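Local coordinates for protein subclass B3 metallo-beta-lactamase (Sphingobium indicum, PDB 7LUU) that probably hydrolyses beta-lactam antibiotics with a pair of zinc ions, as a subclass B3 metallo-beta-lactamase, at residues A[54-59]-A[94-99]. Residues are numbered along the deposited sequence; the frame is centred on the assembly and turned at random.
Sequences EWLAPL and LPQAAP
Beside the dinuclear zinc site, Trp55, the last residue of helix 49-55, and Leu56 just beyond it pack against Leu94, Gln96 and Ala97 at the approach to helix 98-107. One methyl, Leu94 CD1, serves two partners: it meets the six-membered ring of Trp55 at CE3, 3.8 Å away, and Leu56 CD1, also at 3.8 Å. The Trp55 and Leu94 side chains cross at roughly a right angle. Leu56, the first residue past the helix to leave helical backbone angles, splits its two methyls between residues of the turn 94-97. Its CD1 branch also touches Gln96 CG at 3.9 Å, whereas CD2 lies 4.0 Å from Ala97 CB. In this alpha-beta/beta-alpha fold of the metallo-beta-lactamases, 94-99 leads from strand 87-90 into helix 98-107, and Ala97 N closes its turn on Leu94 O at 2.9 Å. A chi1 of 67° sets Gln96 CG, the atom that meets Leu56, between the backbone N and carbonyl carbon, and the chain then bends at chi2; its amide NE2 donates to Met47 O, tying the turn to the residues preceding helix 49-55. Trp55 also touches Asp126, which with His127 and His267 binds one zinc ion.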
ATOM      1  N   GLU A  54     -13.918  -7.788   9.000  1.00 23.95           N
ATOM      2  CA  GLU A  54     -13.343  -8.535   7.895  1.00 23.50           C
ATOM      3  C   GLU A  54     -11.915  -8.096   7.579  1.00 21.66           C
ATOM      4  O   GLU A  54     -11.020  -8.947   7.408  1.00 25.11           O
ATOM      5  CB  GLU A  54     -14.181  -8.376   6.625  1.00 29.69           C
ATOM      6  CG  GLU A  54     -15.611  -8.831   6.767  1.00 44.04           C
ATOM      7  CD  GLU A  54     -16.051  -9.680   5.606  1.00 66.25           C
ATOM      8  OE1 GLU A  54     -16.450 -10.833   5.882  1.00 74.47           O
ATOM      9  OE2 GLU A  54     -15.985  -9.210   4.429  1.00 72.05           O
ATOM     10  N   TRP A  55     -11.705  -6.787   7.400  1.00 20.94           N
ATOM     11  CA  TRP A  55     -10.388  -6.300   7.005  1.00 17.98           C
ATOM     12  C   TRP A  55      -9.318  -6.733   7.991  1.00 19.67           C
ATOM     13  O   TRP A  55      -8.204  -7.063   7.586  1.00 19.48           O
ATOM     14  CB  TRP A  55     -10.355  -4.765   6.956  1.00 18.26           C
ATOM     15  CG  TRP A  55     -10.875  -4.148   5.718  1.00 22.64           C
ATOM     16  CD1 TRP A  55     -10.892  -4.675   4.456  1.00 25.34           C
ATOM     17  CD2 TRP A  55     -11.392  -2.814   5.613  1.00 23.36           C
ATOM     18  NE1 TRP A  55     -11.417  -3.734   3.562  1.00 27.25           N
ATOM     19  CE2 TRP A  55     -11.732  -2.593   4.263  1.00 28.00           C
ATOM     20  CE3 TRP A  55     -11.620  -1.786   6.549  1.00 23.95           C
ATOM     21  CZ2 TRP A  55     -12.276  -1.366   3.828  1.00 27.15           C
ATOM     22  CZ3 TRP A  55     -12.193  -0.575   6.115  1.00 22.49           C
ATOM     23  CH2 TRP A  55     -12.491  -0.386   4.764  1.00 25.88           C
ATOM     24  N   LEU A  56      -9.614  -6.652   9.294  1.00 18.70           N
ATOM     25  CA  LEU A  56      -8.589  -6.873  10.301  1.00 16.63           C
ATOM     26  C   LEU A  56      -8.688  -8.280  10.907  1.00 18.16           C
ATOM     27  O   LEU A  56      -8.109  -8.547  11.948  1.00 20.20           O
ATOM     28  CB  LEU A  56      -8.713  -5.818  11.416  1.00 15.91           C
ATOM     29  CG  LEU A  56      -8.523  -4.401  10.905  1.00 17.66           C
ATOM     30  CD1 LEU A  56      -8.532  -3.415  12.116  1.00 16.56           C
ATOM     31  CD2 LEU A  56      -7.202  -4.242  10.169  1.00 14.53           C
ATOM     32  N   ALA A  57      -9.376  -9.210  10.231  1.00 18.23           N
ATOM     33  CA  ALA A  57      -9.379 -10.565  10.771  1.00 19.10           C
ATOM     34  C   ALA A  57      -7.929 -11.058  10.920  1.00 17.93           C
ATOM     35  O   ALA A  57      -7.092 -10.839  10.035  1.00 17.38           O
ATOM     36  CB  ALA A  57     -10.190 -11.474   9.837  1.00 20.07           C
ATOM     37  N   PRO A  58      -7.592 -11.697  12.017  1.00 17.22           N
ATOM     38  CA  PRO A  58      -6.182 -11.955  12.293  1.00 16.22           C
ATOM     39  C   PRO A  58      -5.637 -13.107  11.478  1.00 16.88           C
ATOM     40  O   PRO A  58      -6.329 -14.117  11.227  1.00 21.34           O
ATOM     41  CB  PRO A  58      -6.162 -12.322  13.783  1.00 20.96           C
ATOM     42  CG  PRO A  58      -7.583 -12.865  14.057  1.00 23.16           C
ATOM     43  CD  PRO A  58      -8.476 -12.027  13.169  1.00 21.44           C
ATOM     44  N   LEU A  59      -4.329 -13.021  11.217  1.00 18.25           N
ATOM     45  CA  LEU A  59      -3.536 -14.102  10.617  1.00 19.54           C
ATOM     46  C   LEU A  59      -2.208 -14.179  11.346  1.00 18.97           C
ATOM     47  O   LEU A  59      -1.641 -13.141  11.705  1.00 19.40           O
ATOM     48  CB  LEU A  59      -3.276 -13.830   9.130  1.00 16.51           C
ATOM     49  CG  LEU A  59      -4.509 -13.870   8.203  1.00 16.70           C
ATOM     50  CD1 LEU A  59      -4.071 -13.473   6.782  1.00 18.44           C
ATOM     51  CD2 LEU A  59      -5.195 -15.302   8.198  1.00 21.04           C
ATOM     52  N   LEU A  94      -5.718   0.207   9.389  1.00 13.25           N
ATOM     53  CA  LEU A  94      -6.583   1.198  10.052  1.00 15.89           C
ATOM     54  C   LEU A  94      -5.933   1.726  11.334  1.00 16.65           C
ATOM     55  O   LEU A  94      -4.964   1.158  11.840  1.00 15.65           O
ATOM     56  CB  LEU A  94      -7.903   0.534  10.418  1.00 16.09           C
ATOM     57  CG  LEU A  94      -8.764   0.107   9.226  1.00 19.24           C
ATOM     58  CD1 LEU A  94      -9.935  -0.711   9.824  1.00 24.53           C
ATOM     59  CD2 LEU A  94      -9.348   1.288   8.633  1.00 20.98           C
ATOM     60  N   PRO A  95      -6.423   2.848  11.889  1.00 14.95           N
ATOM     61  CA  PRO A  95      -5.773   3.360  13.111  1.00 15.59           C
ATOM     62  C   PRO A  95      -5.702   2.320  14.242  1.00 16.72           C
ATOM     63  O   PRO A  95      -4.681   2.195  14.939  1.00 15.84           O
ATOM     64  CB  PRO A  95      -6.656   4.565  13.489  1.00 17.02           C
ATOM     65  CG  PRO A  95      -7.155   5.065  12.062  1.00 15.49           C
ATOM     66  CD  PRO A  95      -7.494   3.762  11.377  1.00 14.85           C
ATOM     67  N   GLN A  96      -6.797   1.593  14.490  1.00 15.85           N
ATOM     68  CA  GLN A  96      -6.785   0.638  15.579  1.00 15.85           C
ATOM     69  C   GLN A  96      -5.935  -0.587  15.270  1.00 17.48           C
ATOM     70  O   GLN A  96      -5.706  -1.383  16.181  1.00 21.01           O
ATOM     71  CB  GLN A  96      -8.233   0.225  15.902  1.00 18.51           C
ATOM     72  CG  GLN A  96      -8.937  -0.581  14.783  1.00 18.11           C
ATOM     73  CD  GLN A  96      -9.779   0.283  13.809  1.00 16.79           C
ATOM     74  OE1 GLN A  96      -9.393   1.399  13.411  1.00 17.08           O
ATOM     75  NE2 GLN A  96     -10.930  -0.256  13.411  1.00 17.92           N
ATOM     76  N   ALA A  97      -5.409  -0.710  14.029  1.00 14.46           N
ATOM     77  CA  ALA A  97      -4.535  -1.831  13.708  1.00 13.86           C
ATOM     78  C   ALA A  97      -3.119  -1.606  14.159  1.00 14.24           C
ATOM     79  O   ALA A  97      -2.328  -2.559  14.185  1.00 16.77           O
ATOM     80  CB  ALA A  97      -4.494  -2.081  12.212  1.00 14.18           C
ATOM     81  N   ALA A  98      -2.747  -0.373  14.506  1.00 14.29           N
ATOM     82  CA  ALA A  98      -1.323  -0.158  14.815  1.00 16.93           C
ATOM     83  C   ALA A  98      -0.824  -1.068  15.940  1.00 17.42           C
ATOM     84  O   ALA A  98       0.219  -1.730  15.763  1.00 14.95           O
ATOM     85  CB  ALA A  98      -1.092   1.331  15.097  1.00 17.75           C
ATOM     86  N   PRO A  99      -1.511  -1.194  17.068  1.00 16.91           N
ATOM     87  CA  PRO A  99      -1.035  -2.150  18.095  1.00 19.70           C
ATOM     88  C   PRO A  99      -0.992  -3.603  17.619  1.00 18.83           C
ATOM     89  O   PRO A  99      -0.108  -4.354  18.071  1.00 18.18           O
ATOM     90  CB  PRO A  99      -2.057  -2.012  19.237  1.00 23.67           C
ATOM     91  CG  PRO A  99      -2.965  -0.930  18.860  1.00 25.07           C
ATOM     92  CD  PRO A  99      -2.750  -0.478  17.464  1.00 17.93           C
TER